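Local coordinates for axin interactor, dorsalization-associated protein (PDB 2QZQ) that binds axin and disrupts its homodimerization, inhibiting axin-mediated JNK activation and acting as a ventralizing factor in the zebrafish embryo, at residues S2-L7 with L48-D53; L15-I20 with D70-R75; T37-D42 with A85-F90; K103-M108 with K125-K130; P115-I120 with H145-L150. All blocks are in the same frame, centred on the assembly; numbering follows the deposited sequence.

Contact 1 of 5, residues S2-L7 with L48-D53; sequences SLLPRL and LNPVQD
Ser2 turns OG in between its own backbone N and carbonyl carbon (chi1 58°), which brings the hydroxyl to the backbone of Asp53, and Asp53 N donates to Ser2 OG over 2.8 Å. The backbone N of the same serine donates in turn to Asp53 O at 2.8 Å. The short serine side chain keeps its hydroxyl close to its own backbone, so that OG can accept from a strand residue while the backbone N donates to it.

In Gln52 the extended chi2 (175°) carries CD outward from the strand. Leu4 N donates to Gln52 OE1 over 2.8 Å, tilted 22° from the amide carbonyl plane, and a water held by Leu4 O gives OE1 a second donor at 2.7 Å. The other end of this amide, NE2, is bonded to Glu72 O. A second water ties Ser2 O to Val51 O. The apolar part is small: Leu4 CD1 meets Pro50 CG at 3.8 Å, the two side chains crossing at about a right angle.

Asp53 OD1 is hydrogen-bonded to Thr37 OG1, and strand 52-53 pairs with strand 34-41 at the sheet's edge. The loop 2-7, which leads toward strand 15-24, runs past that edge, with Leu3 packed on Val69 and Val71 of strand 64-72.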
# COMPACT_ATOMS: atom_id res chain seq x y z
N SER A 2 1.62 2.73 12.64
CA SER A 2 1.00 4.04 12.81
C SER A 2 -0.33 4.13 12.05
O SER A 2 -0.63 5.15 11.44
CB SER A 2 1.96 5.15 12.38
OG SER A 2 2.38 5.01 11.02
N LEU A 3 -1.11 3.05 12.10
CA LEU A 3 -2.39 2.96 11.40
C LEU A 3 -3.40 3.75 12.19
O LEU A 3 -3.46 3.63 13.42
CB LEU A 3 -2.86 1.52 11.24
CG LEU A 3 -2.04 0.56 10.36
CD1 LEU A 3 -2.79 -0.75 10.20
CD2 LEU A 3 -1.69 1.14 8.96
N LEU A 4 -4.17 4.58 11.50
CA LEU A 4 -5.05 5.53 12.15
C LEU A 4 -6.48 5.01 12.13
O LEU A 4 -6.84 4.21 11.27
CB LEU A 4 -4.93 6.87 11.46
CG LEU A 4 -3.64 7.67 11.65
CD1 LEU A 4 -3.54 8.73 10.59
CD2 LEU A 4 -3.59 8.30 13.05
N PRO A 5 -7.31 5.46 13.09
CA PRO A 5 -8.70 4.99 13.12
C PRO A 5 -9.44 5.54 11.89
O PRO A 5 -9.03 6.56 11.34
CB PRO A 5 -9.29 5.61 14.40
CG PRO A 5 -8.16 6.33 15.10
CD PRO A 5 -7.02 6.46 14.14
N ARG A 6 -10.49 4.84 11.48
CA ARG A 6 -11.45 5.34 10.49
C ARG A 6 -11.93 6.76 10.86
O ARG A 6 -12.23 7.04 12.04
CB ARG A 6 -12.63 4.37 10.37
CG ARG A 6 -13.58 4.63 9.18
CD ARG A 6 -14.59 3.50 9.01
NE ARG A 6 -13.92 2.21 8.90
CZ ARG A 6 -14.51 1.02 9.01
NH1 ARG A 6 -15.81 0.93 9.24
NH2 ARG A 6 -13.79 -0.09 8.88
N LEU A 7 -11.94 7.66 9.88
CA LEU A 7 -12.49 9.00 10.07
C LEU A 7 -13.97 8.93 10.43
O LEU A 7 -14.65 7.96 10.07
CB LEU A 7 -12.32 9.85 8.80
CG LEU A 7 -10.92 10.30 8.39
CD1 LEU A 7 -10.99 11.00 7.07
CD2 LEU A 7 -10.28 11.22 9.44
N LEU A 48 -1.23 14.05 0.59
CA LEU A 48 -2.53 14.67 0.77
C LEU A 48 -3.07 14.31 2.16
O LEU A 48 -3.99 14.95 2.66
CB LEU A 48 -3.50 14.17 -0.30
CG LEU A 48 -3.34 14.72 -1.73
CD1 LEU A 48 -4.02 13.76 -2.69
CD2 LEU A 48 -3.94 16.12 -1.85
N ASN A 49 -2.48 13.26 2.74
CA ASN A 49 -2.91 12.64 3.99
C ASN A 49 -1.67 12.30 4.83
O ASN A 49 -0.55 12.24 4.28
CB ASN A 49 -3.60 11.29 3.73
CG ASN A 49 -4.98 11.42 3.10
OD1 ASN A 49 -5.49 12.52 2.82
ND2 ASN A 49 -5.60 10.27 2.87
N PRO A 50 -1.87 12.04 6.14
CA PRO A 50 -0.79 11.47 6.96
C PRO A 50 -0.44 10.07 6.47
O PRO A 50 -1.33 9.28 6.12
CB PRO A 50 -1.38 11.40 8.37
CG PRO A 50 -2.85 11.53 8.19
CD PRO A 50 -3.07 12.34 6.95
N VAL A 51 0.86 9.79 6.47
CA VAL A 51 1.43 8.52 6.04
C VAL A 51 1.14 7.54 7.16
O VAL A 51 1.17 7.93 8.33
CB VAL A 51 2.94 8.70 5.75
CG1 VAL A 51 3.57 7.43 5.27
CG2 VAL A 51 3.14 9.79 4.68
N GLN A 52 0.82 6.29 6.82
CA GLN A 52 0.54 5.26 7.80
C GLN A 52 1.36 3.99 7.58
O GLN A 52 1.41 3.47 6.46
CB GLN A 52 -0.93 4.87 7.76
CG GLN A 52 -1.95 5.99 8.02
CD GLN A 52 -3.35 5.49 7.84
OE1 GLN A 52 -3.89 4.82 8.72
NE2 GLN A 52 -3.95 5.77 6.68
N ASP A 53 1.99 3.48 8.65
CA ASP A 53 2.76 2.23 8.59
C ASP A 53 1.98 1.07 9.16
O ASP A 53 1.45 1.17 10.28
CB ASP A 53 4.08 2.35 9.37
CG ASP A 53 5.08 3.25 8.71
OD1 ASP A 53 4.88 3.70 7.55
OD2 ASP A 53 6.12 3.50 9.36
O HOH W 1 -0.20 7.74 10.75
O HOH W 2 -5.66 2.82 9.27

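Contact 2 of 5, residues L15-I20 with D70-R75; sequences LLTLTI and DVEIQR
Thr17 and Thr19 both set OG1 beside the backbone N, anti to the carbonyl carbon (chi1 -52° and -56°), and each hydroxyl donates to an acid of the other strand. Thr17 OG1 meets Glu72 OE1 at 2.7 Å on the syn side of the carboxylate, and is also hydrogen-bonded to His151 NE2; the Glu72 chain bends at chi2 (-69°), which turns CD toward Thr17. Thr19 OG1 reaches Asp70 OD1 at 2.8 Å from above the carboxylate plane, the two side chains lying side by side. Thr17 CG2 touches Asp70 CB at 3.6 Å. Threonine, beta-branched, suits this place: it offers a hydroxyl donor and a methyl from one carbon. Glu72 has a second partner in Arg6, a salt bridge.

Strands 15-24 and 64-72 run antiparallel here, with Leu18 and Val71 a hydrogen-bonded pair pointing to the other face. There Ile20 CD1 touches Val71 CG2 at 3.7 Å, and Leu16 CD2 lies alongside Ile73 CG1 at 4.0 Å.

These apolar groups face Ile86 and Phe88 of strand 85-94 and Val38 of strand 34-41, while strand 144-151 bonds along the remaining edge of strand 15-24.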
# COMPACT_ATOMS: atom_id res chain seq x y z
N LEU A 15 -16.03 6.60 2.70
CA LEU A 15 -14.73 6.27 3.30
C LEU A 15 -14.25 4.91 2.82
O LEU A 15 -15.04 3.97 2.68
CB LEU A 15 -14.79 6.31 4.84
CG LEU A 15 -14.93 7.67 5.51
CD1 LEU A 15 -15.28 7.45 7.00
CD2 LEU A 15 -13.69 8.58 5.34
N LEU A 16 -12.95 4.82 2.58
CA LEU A 16 -12.38 3.61 2.03
C LEU A 16 -11.51 2.92 3.06
O LEU A 16 -10.70 3.56 3.72
CB LEU A 16 -11.57 3.95 0.76
CG LEU A 16 -10.74 2.83 0.09
CD1 LEU A 16 -11.61 1.75 -0.52
CD2 LEU A 16 -9.79 3.42 -0.94
N THR A 17 -11.76 1.62 3.22
CA THR A 17 -10.89 0.70 3.92
C THR A 17 -10.19 -0.20 2.92
O THR A 17 -10.83 -0.82 2.06
CB THR A 17 -11.64 -0.17 4.92
OG1 THR A 17 -12.43 0.68 5.77
CG2 THR A 17 -10.64 -1.01 5.82
N LEU A 18 -8.86 -0.26 3.02
CA LEU A 18 -8.11 -1.23 2.22
C LEU A 18 -7.54 -2.29 3.14
O LEU A 18 -6.74 -1.97 4.04
CB LEU A 18 -6.98 -0.54 1.46
CG LEU A 18 -7.42 0.51 0.44
CD1 LEU A 18 -6.23 1.33 -0.06
CD2 LEU A 18 -8.21 -0.13 -0.69
N THR A 19 -7.99 -3.53 2.93
CA THR A 19 -7.44 -4.65 3.67
C THR A 19 -6.22 -5.12 2.91
O THR A 19 -6.31 -5.49 1.75
CB THR A 19 -8.45 -5.83 3.73
OG1 THR A 19 -9.69 -5.36 4.29
CG2 THR A 19 -7.91 -7.01 4.56
N ILE A 20 -5.07 -5.10 3.56
CA ILE A 20 -3.87 -5.64 2.94
C ILE A 20 -3.85 -7.09 3.35
O ILE A 20 -3.65 -7.42 4.53
CB ILE A 20 -2.58 -4.92 3.41
CG1 ILE A 20 -2.63 -3.41 3.10
CG2 ILE A 20 -1.34 -5.61 2.85
CD1 ILE A 20 -1.49 -2.61 3.76
N ASP A 70 -6.39 -3.99 8.12
CA ASP A 70 -7.16 -2.91 7.49
C ASP A 70 -6.43 -1.59 7.61
O ASP A 70 -5.95 -1.22 8.68
CB ASP A 70 -8.55 -2.76 8.11
CG ASP A 70 -9.46 -3.93 7.83
OD1 ASP A 70 -9.14 -4.80 6.97
OD2 ASP A 70 -10.53 -3.97 8.49
N VAL A 71 -6.35 -0.87 6.50
CA VAL A 71 -5.83 0.49 6.51
C VAL A 71 -6.97 1.45 6.15
O VAL A 71 -7.61 1.29 5.12
CB VAL A 71 -4.61 0.65 5.55
CG1 VAL A 71 -4.10 2.08 5.55
CG2 VAL A 71 -3.49 -0.34 5.94
N GLU A 72 -7.18 2.45 7.01
CA GLU A 72 -8.23 3.45 6.82
C GLU A 72 -7.70 4.66 6.10
O GLU A 72 -6.82 5.37 6.60
CB GLU A 72 -8.87 3.84 8.18
CG GLU A 72 -9.30 2.63 9.05
CD GLU A 72 -10.50 1.84 8.49
OE1 GLU A 72 -11.21 2.33 7.57
OE2 GLU A 72 -10.73 0.72 8.97
N ILE A 73 -8.23 4.90 4.90
CA ILE A 73 -7.79 6.05 4.09
C ILE A 73 -8.34 7.34 4.70
O ILE A 73 -9.55 7.49 4.89
CB ILE A 73 -8.19 5.85 2.60
CG1 ILE A 73 -7.45 4.63 2.04
CG2 ILE A 73 -7.85 7.09 1.75
CD1 ILE A 73 -5.93 4.74 2.16
N GLN A 74 -7.43 8.27 5.00
CA GLN A 74 -7.70 9.41 5.86
C GLN A 74 -8.26 10.62 5.12
O GLN A 74 -7.88 11.76 5.38
CB GLN A 74 -6.43 9.78 6.63
CG GLN A 74 -5.99 8.68 7.59
CD GLN A 74 -6.98 8.48 8.72
OE1 GLN A 74 -7.27 9.43 9.47
NE2 GLN A 74 -7.50 7.27 8.87
N ARG A 75 -9.17 10.36 4.19
CA ARG A 75 -9.97 11.43 3.60
C ARG A 75 -11.18 10.82 2.93
O ARG A 75 -11.08 9.79 2.26
CB ARG A 75 -9.17 12.29 2.61
CG ARG A 75 -9.78 13.68 2.41
CD ARG A 75 -9.17 14.44 1.21
NE ARG A 75 -7.87 15.03 1.56
CZ ARG A 75 -7.24 15.95 0.83
NH1 ARG A 75 -7.77 16.42 -0.29
NH2 ARG A 75 -6.06 16.41 1.24
O HOH W 3 -11.35 7.11 2.87
O HOH W 4 -11.83 4.44 5.99

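Contact 3 of 5, residues T37-D42 with A85-F90; sequences TVSVKD and AIFFEF
Thr37 pairs with Glu89, Ser39 with Phe87 and Lys41 with Ala85, each an antiparallel hydrogen-bonded pair joining neighbouring strands 34-41 and 85-94 of the C2-type beta sandwich. The shortest bonds include Phe87 N to Ser39 O and Glu89 N to Thr37 O, both 2.8 Å. On the face of these residues, the side chains of Lys41 and Phe87 cross at about a right angle, with Lys41 CG 3.7 Å from Phe87 CD2. Ser39 is small enough for OG to lie 3.5 Å from Phe87 CB. On the other face Val38 CG1, anti to the backbone N (chi1 -178°), meets Ile86 CG2 at 3.8 Å, and CG2 meets Phe88 CD1 at 3.9 Å.

Farther out, Phe129 meets Phe87 edge-to-face and Lys41 by cation-pi, and Asp47 forms a salt bridge with Lys41 NZ. An alanine at Phe87 would probably leave Lys41 CG without its ring neighbour and Phe129 without its edge-to-face partner.

A water bonded to Thr37 O, Ser39 OG and Glu89 OE1, with Thr127 on Glu89 OE2, satisfies polar groups in buried surroundings; the Lys41 ammonium would probably favour a charged Glu89.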
# COMPACT_ATOMS: atom_id res chain seq x y z
N THR A 37 4.10 0.90 4.11
CA THR A 37 3.74 2.28 4.30
C THR A 37 2.72 2.62 3.23
O THR A 37 2.97 2.42 2.02
CB THR A 37 4.95 3.19 4.15
OG1 THR A 37 5.85 2.91 5.21
CG2 THR A 37 4.55 4.69 4.24
N VAL A 38 1.59 3.11 3.71
CA VAL A 38 0.48 3.52 2.85
C VAL A 38 0.37 5.04 2.92
O VAL A 38 0.21 5.63 4.00
CB VAL A 38 -0.87 2.85 3.25
CG1 VAL A 38 -2.05 3.27 2.27
CG2 VAL A 38 -0.75 1.33 3.35
N SER A 39 0.47 5.67 1.75
CA SER A 39 0.35 7.09 1.62
C SER A 39 -0.63 7.42 0.48
O SER A 39 -0.90 6.58 -0.38
CB SER A 39 1.72 7.72 1.36
OG SER A 39 2.32 7.27 0.16
N VAL A 40 -1.17 8.64 0.51
CA VAL A 40 -2.02 9.16 -0.56
C VAL A 40 -1.33 10.41 -1.09
O VAL A 40 -1.12 11.38 -0.33
CB VAL A 40 -3.44 9.47 -0.06
CG1 VAL A 40 -4.33 9.93 -1.22
CG2 VAL A 40 -4.06 8.22 0.61
N LYS A 41 -0.95 10.38 -2.36
CA LYS A 41 -0.14 11.43 -2.98
C LYS A 41 -0.93 12.13 -4.07
O LYS A 41 -1.69 11.48 -4.77
CB LYS A 41 1.14 10.85 -3.62
CG LYS A 41 2.13 10.16 -2.64
CD LYS A 41 2.72 11.12 -1.64
CE LYS A 41 4.10 10.66 -1.16
NZ LYS A 41 4.04 9.87 0.07
N ASP A 42 -0.74 13.44 -4.22
CA ASP A 42 -1.34 14.15 -5.37
C ASP A 42 -0.59 13.85 -6.67
O ASP A 42 0.39 13.09 -6.68
CB ASP A 42 -1.55 15.67 -5.13
CG ASP A 42 -0.25 16.48 -5.06
OD1 ASP A 42 0.84 15.98 -5.40
OD2 ASP A 42 -0.32 17.66 -4.65
N ALA A 85 -3.25 9.33 -5.99
CA ALA A 85 -3.02 7.89 -6.01
C ALA A 85 -2.67 7.44 -4.59
O ALA A 85 -2.09 8.19 -3.81
CB ALA A 85 -1.90 7.54 -6.95
N ILE A 86 -3.05 6.21 -4.29
CA ILE A 86 -2.69 5.57 -3.03
C ILE A 86 -1.46 4.67 -3.30
O ILE A 86 -1.50 3.79 -4.18
CB ILE A 86 -3.86 4.72 -2.48
CG1 ILE A 86 -5.18 5.53 -2.46
CG2 ILE A 86 -3.56 4.21 -1.04
CD1 ILE A 86 -6.37 4.69 -2.03
N PHE A 87 -0.40 4.88 -2.53
CA PHE A 87 0.85 4.10 -2.63
C PHE A 87 0.98 3.11 -1.50
O PHE A 87 0.54 3.37 -0.39
CB PHE A 87 2.04 5.06 -2.57
CG PHE A 87 2.33 5.71 -3.87
CD1 PHE A 87 3.30 5.19 -4.71
CD2 PHE A 87 1.63 6.84 -4.27
CE1 PHE A 87 3.56 5.80 -5.98
CE2 PHE A 87 1.88 7.45 -5.51
CZ PHE A 87 2.85 6.92 -6.36
N PHE A 88 1.60 1.96 -1.80
CA PHE A 88 1.88 0.92 -0.85
C PHE A 88 3.35 0.62 -1.07
O PHE A 88 3.71 0.18 -2.16
CB PHE A 88 1.05 -0.35 -1.15
CG PHE A 88 -0.41 -0.06 -1.29
CD1 PHE A 88 -1.26 -0.18 -0.20
CD2 PHE A 88 -0.92 0.41 -2.50
CE1 PHE A 88 -2.63 0.13 -0.33
CE2 PHE A 88 -2.27 0.70 -2.63
CZ PHE A 88 -3.11 0.59 -1.54
N GLU A 89 4.17 0.95 -0.08
CA GLU A 89 5.63 0.73 -0.16
C GLU A 89 5.98 -0.38 0.81
O GLU A 89 5.70 -0.25 1.98
CB GLU A 89 6.39 1.97 0.24
CG GLU A 89 6.23 3.15 -0.72
CD GLU A 89 6.96 4.36 -0.22
OE1 GLU A 89 6.44 5.04 0.70
OE2 GLU A 89 8.07 4.62 -0.73
N PHE A 90 6.58 -1.45 0.29
CA PHE A 90 6.98 -2.58 1.09
C PHE A 90 8.40 -2.32 1.60
O PHE A 90 9.32 -2.08 0.81
CB PHE A 90 6.93 -3.85 0.28
CG PHE A 90 7.42 -5.07 1.02
CD1 PHE A 90 6.53 -5.85 1.73
CD2 PHE A 90 8.78 -5.41 1.02
CE1 PHE A 90 7.00 -6.99 2.42
CE2 PHE A 90 9.24 -6.51 1.69
CZ PHE A 90 8.35 -7.31 2.39
O HOH W 5 3.56 4.91 0.69

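Contact 4 of 5, residues K103-M108 with K125-K130; sequences KCFAFM and KPTDFK
Phe105, on strand 99-109 of this C2-type beta sandwich, packs its ring against the loop 125-130. CB points toward the loop, and with chi1 at 68° CG sits between the backbone N and carbonyl carbon. From the root outward, CB passes Thr127 OG1 at 3.8 Å and CG meets Thr127 CG2 at 3.6 Å. CD1 lies 3.6 Å from Thr127 CA, CE1 touches Pro126 O at 3.8 Å, and at the tip CZ comes within 3.6 Å of Asp128 N. The methyl Thr127 CG2 stands over the face, 3.9 Å from the Phe105 ring centroid and 20° off its normal, a CH-pi contact. A flat, wide ring can serve a run of backbone in this way. An alanine at Phe105 is likely to open a gap under the loop, leaving the Thr127 methyl without the ring beneath it.

Threonine suits its place, since the methyl faces rings, the other being Phe129, while OG1 bonds to Glu89. At the start of the loop, Lys125 N donates to Lys103 O at 3.2 Å, just before the cis peptide to Pro126. Beyond the ring, Lys130 N donates to Asp128 OD1 at 2.9 Å, closing an Asx turn.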
# COMPACT_ATOMS: atom_id res chain seq x y z
N LYS A 103 11.81 -1.82 -0.70
CA LYS A 103 12.15 -2.81 -1.72
C LYS A 103 11.39 -2.50 -3.00
O LYS A 103 11.93 -2.59 -4.11
CB LYS A 103 11.69 -4.17 -1.22
CG LYS A 103 12.02 -5.35 -2.14
CD LYS A 103 11.67 -6.64 -1.37
CE LYS A 103 12.04 -7.86 -2.13
NZ LYS A 103 13.52 -8.01 -2.08
N CYS A 104 10.12 -2.17 -2.85
CA CYS A 104 9.25 -2.05 -4.02
C CYS A 104 7.99 -1.33 -3.60
O CYS A 104 7.76 -1.10 -2.41
CB CYS A 104 8.93 -3.44 -4.58
SG CYS A 104 8.17 -4.58 -3.35
N PHE A 105 7.19 -0.93 -4.58
CA PHE A 105 5.95 -0.24 -4.31
C PHE A 105 4.84 -0.60 -5.31
O PHE A 105 5.09 -1.13 -6.42
CB PHE A 105 6.17 1.28 -4.29
CG PHE A 105 6.51 1.86 -5.66
CD1 PHE A 105 7.79 1.78 -6.17
CD2 PHE A 105 5.52 2.47 -6.43
CE1 PHE A 105 8.11 2.33 -7.41
CE2 PHE A 105 5.81 3.03 -7.69
CZ PHE A 105 7.10 2.96 -8.19
N ALA A 106 3.62 -0.33 -4.90
CA ALA A 106 2.44 -0.50 -5.74
C ALA A 106 1.67 0.78 -5.56
O ALA A 106 1.80 1.45 -4.54
CB ALA A 106 1.59 -1.69 -5.25
N PHE A 107 0.84 1.12 -6.54
CA PHE A 107 -0.03 2.24 -6.34
C PHE A 107 -1.35 1.98 -7.02
O PHE A 107 -1.45 1.08 -7.86
CB PHE A 107 0.60 3.53 -6.88
CG PHE A 107 0.86 3.50 -8.36
CD1 PHE A 107 1.99 2.89 -8.88
CD2 PHE A 107 -0.05 4.09 -9.25
CE1 PHE A 107 2.25 2.90 -10.26
CE2 PHE A 107 0.17 4.06 -10.61
CZ PHE A 107 1.31 3.49 -11.13
N MSE A 108 -2.35 2.75 -6.63
CA MSE A 108 -3.63 2.73 -7.34
C MSE A 108 -4.17 4.13 -7.53
O MSE A 108 -4.18 4.93 -6.60
CB MSE A 108 -4.65 1.80 -6.67
CG MSE A 108 -4.87 1.96 -5.18
SE MSE A 108 -6.26 0.61 -4.61
CE MSE A 108 -7.64 1.58 -4.86
N LYS A 125 12.03 -0.22 -6.20
CA LYS A 125 12.55 0.99 -5.59
C LYS A 125 13.53 1.67 -6.57
O LYS A 125 14.08 0.99 -7.45
CB LYS A 125 13.29 0.67 -4.27
CG LYS A 125 14.40 -0.38 -4.38
CD LYS A 125 15.82 0.23 -4.39
CE LYS A 125 16.11 0.99 -3.11
NZ LYS A 125 15.97 0.11 -1.91
N PRO A 126 13.73 3.01 -6.44
CA PRO A 126 13.08 3.92 -5.48
C PRO A 126 11.65 4.25 -5.88
O PRO A 126 11.31 4.26 -7.07
CB PRO A 126 13.95 5.19 -5.53
CG PRO A 126 14.57 5.18 -6.87
CD PRO A 126 14.65 3.73 -7.35
N THR A 127 10.81 4.52 -4.90
CA THR A 127 9.41 4.85 -5.19
C THR A 127 9.36 6.12 -6.03
O THR A 127 10.02 7.11 -5.71
CB THR A 127 8.61 5.02 -3.90
OG1 THR A 127 8.77 3.84 -3.10
CG2 THR A 127 7.10 5.16 -4.23
N ASP A 128 8.60 6.07 -7.13
CA ASP A 128 8.31 7.29 -7.86
C ASP A 128 6.90 7.67 -7.51
O ASP A 128 5.94 7.07 -8.03
CB ASP A 128 8.45 7.07 -9.37
CG ASP A 128 8.19 8.35 -10.19
OD1 ASP A 128 7.85 9.41 -9.64
OD2 ASP A 128 8.29 8.27 -11.42
N PHE A 129 6.78 8.65 -6.60
CA PHE A 129 5.50 9.14 -6.15
C PHE A 129 4.71 9.93 -7.19
O PHE A 129 3.54 10.20 -7.00
CB PHE A 129 5.65 9.95 -4.86
CG PHE A 129 6.00 9.10 -3.65
CD1 PHE A 129 5.15 8.10 -3.21
CD2 PHE A 129 7.19 9.33 -2.95
CE1 PHE A 129 5.46 7.35 -2.08
CE2 PHE A 129 7.50 8.59 -1.82
CZ PHE A 129 6.64 7.59 -1.39
N LYS A 130 5.35 10.24 -8.32
CA LYS A 130 4.63 10.77 -9.48
C LYS A 130 4.25 9.66 -10.47
O LYS A 130 3.52 9.93 -11.44
CB LYS A 130 5.46 11.86 -10.16
CG LYS A 130 5.66 13.11 -9.30
CD LYS A 130 6.64 14.03 -9.97
CE LYS A 130 6.96 15.21 -9.09
NZ LYS A 130 8.00 16.04 -9.73

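Contact 5 of 5, residues P115-I120 with H145-L150; sequences PGPIVI and HLNQTL
Gly116 and Gln148 pair through two backbone hydrogen bonds, Gly116 N to Gln148 O and Gln148 N to Gly116 O, both 2.9 Å. Ile118 and Leu146 repeat the arrangement, Leu146 N giving Ile118 O a bond of 2.9 Å. Between these pairs, Pro117, which has no amide proton to give, sits opposite Asn147 at a non-hydrogen-bonded position, and Pro117 CA makes a CA-H...O contact with Leu146 O at 3.3 Å. Gly116 takes a positive phi of 102°, where a side chain would run into Pro117 CD and the carbonyl O of Pro115; only a residue without CB fits easily.

The apolar contacts lie mainly on the face of Ile118 and Leu146, whose side chains run side by side, Ile118 CG2 to Leu146 CB at 3.8 Å. Ile120 CD1 closes on Leu146 CD1 at 3.7 Å. Gln148 extends from the same face, with NE2 3.8 Å from Ile118 CG2 and hydrogen-bonded to Glu112 O.

On the other face Val119 CG1, anti to its carbonyl carbon (chi1 -56°), makes a CH-pi contact with His145, standing over the ring 3.7 Å from its centroid and 29° off the normal.

Here strands 116-124 and 144-151 meet as neighbours although a long loop separates them in sequence, an antiparallel pairing that belongs to the all-beta, C2-type sandwich of this C-terminal domain.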
# COMPACT_ATOMS: atom_id res chain seq x y z
N PRO A 115 -15.34 -1.70 -5.00
CA PRO A 115 -15.44 -2.75 -3.98
C PRO A 115 -14.80 -4.08 -4.39
O PRO A 115 -14.75 -4.40 -5.58
CB PRO A 115 -16.96 -2.90 -3.79
CG PRO A 115 -17.55 -2.36 -5.01
CD PRO A 115 -16.67 -1.24 -5.44
N GLY A 116 -14.30 -4.84 -3.41
CA GLY A 116 -13.86 -6.20 -3.68
C GLY A 116 -12.36 -6.39 -3.80
O GLY A 116 -11.59 -5.45 -3.56
N PRO A 117 -11.94 -7.62 -4.14
CA PRO A 117 -10.54 -7.97 -4.32
C PRO A 117 -9.89 -7.26 -5.51
O PRO A 117 -10.51 -7.04 -6.55
CB PRO A 117 -10.58 -9.48 -4.58
CG PRO A 117 -11.95 -9.72 -5.17
CD PRO A 117 -12.82 -8.79 -4.37
N ILE A 118 -8.63 -6.87 -5.32
CA ILE A 118 -7.79 -6.36 -6.40
C ILE A 118 -6.36 -6.88 -6.20
O ILE A 118 -5.90 -6.99 -5.05
CB ILE A 118 -7.81 -4.79 -6.46
CG1 ILE A 118 -7.01 -4.25 -7.65
CG2 ILE A 118 -7.36 -4.16 -5.13
CD1 ILE A 118 -7.10 -2.76 -7.79
N VAL A 119 -5.69 -7.23 -7.29
CA VAL A 119 -4.25 -7.50 -7.23
C VAL A 119 -3.51 -6.39 -7.98
O VAL A 119 -3.98 -5.88 -9.02
CB VAL A 119 -3.86 -8.95 -7.72
CG1 VAL A 119 -4.64 -10.04 -6.92
CG2 VAL A 119 -4.08 -9.12 -9.21
N ILE A 120 -2.39 -5.96 -7.43
CA ILE A 120 -1.65 -4.87 -8.00
C ILE A 120 -0.18 -5.31 -8.08
O ILE A 120 0.37 -5.88 -7.12
CB ILE A 120 -1.70 -3.59 -7.14
CG1 ILE A 120 -3.14 -3.14 -6.85
CG2 ILE A 120 -0.91 -2.46 -7.84
CD1 ILE A 120 -3.23 -2.02 -5.81
N HIS A 145 -2.09 -8.21 -2.79
CA HIS A 145 -3.51 -8.58 -2.79
C HIS A 145 -4.21 -7.75 -1.76
O HIS A 145 -3.85 -7.79 -0.57
CB HIS A 145 -3.68 -10.04 -2.39
CG HIS A 145 -3.25 -11.02 -3.43
ND1 HIS A 145 -1.92 -11.24 -3.74
CD2 HIS A 145 -3.97 -11.85 -4.21
CE1 HIS A 145 -1.84 -12.17 -4.68
NE2 HIS A 145 -3.07 -12.56 -4.97
N LEU A 146 -5.19 -6.96 -2.21
CA LEU A 146 -6.01 -6.11 -1.36
C LEU A 146 -7.50 -6.45 -1.46
O LEU A 146 -7.94 -7.07 -2.45
CB LEU A 146 -5.86 -4.62 -1.72
CG LEU A 146 -4.47 -4.01 -1.90
CD1 LEU A 146 -4.57 -2.58 -2.45
CD2 LEU A 146 -3.72 -4.06 -0.58
N ASN A 147 -8.25 -6.05 -0.44
CA ASN A 147 -9.72 -6.00 -0.51
C ASN A 147 -10.17 -4.59 -0.20
O ASN A 147 -9.74 -4.01 0.80
CB ASN A 147 -10.38 -7.02 0.43
CG ASN A 147 -11.89 -7.17 0.18
OD1 ASN A 147 -12.31 -7.34 -0.94
ND2 ASN A 147 -12.69 -7.08 1.24
N GLN A 148 -11.01 -4.02 -1.08
CA GLN A 148 -11.53 -2.67 -0.89
C GLN A 148 -12.97 -2.72 -0.36
O GLN A 148 -13.79 -3.50 -0.85
CB GLN A 148 -11.53 -1.85 -2.20
CG GLN A 148 -10.30 -2.02 -3.07
CD GLN A 148 -10.19 -0.93 -4.10
OE1 GLN A 148 -10.42 0.25 -3.81
NE2 GLN A 148 -9.82 -1.31 -5.33
N THR A 149 -13.24 -1.92 0.66
CA THR A 149 -14.58 -1.76 1.21
C THR A 149 -14.88 -0.28 1.23
O THR A 149 -14.13 0.52 1.81
CB THR A 149 -14.74 -2.30 2.64
OG1 THR A 149 -14.19 -3.62 2.73
CG2 THR A 149 -16.22 -2.33 3.05
N LEU A 150 -16.02 0.06 0.63
CA LEU A 150 -16.47 1.43 0.58
C LEU A 150 -17.62 1.61 1.58
O LEU A 150 -18.60 0.86 1.57
CB LEU A 150 -16.84 1.83 -0.85
CG LEU A 150 -15.66 2.13 -1.81
CD1 LEU A 150 -14.90 0.88 -2.23
CD2 LEU A 150 -16.14 2.89 -3.03
O HOH W 6 -11.27 -3.76 -6.15

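In the fold
All five contacts lie in the C2-type C-terminal domain, whose strands form a continuous antiparallel order that folds into a sandwich. Contacts 1, 2 and 3 alternate along the chain, so the early residues, part of the region that probably binds axin, are tied to strands 64-72 and 85-94; contacts 4 and 5 come later and alternate with each other. Contacts 1 and 2 have centres about 8 Å apart, as do contacts 3 and 4, while contacts 2 and 4 lie on opposite sides of the chain's centre, about 18 Å apart. Core packing joins contact 2 to contact 3, where Leu18 meets Phe88, and Phe88 touches Leu146 of contact 5. Segments distant in sequence thus build one domain.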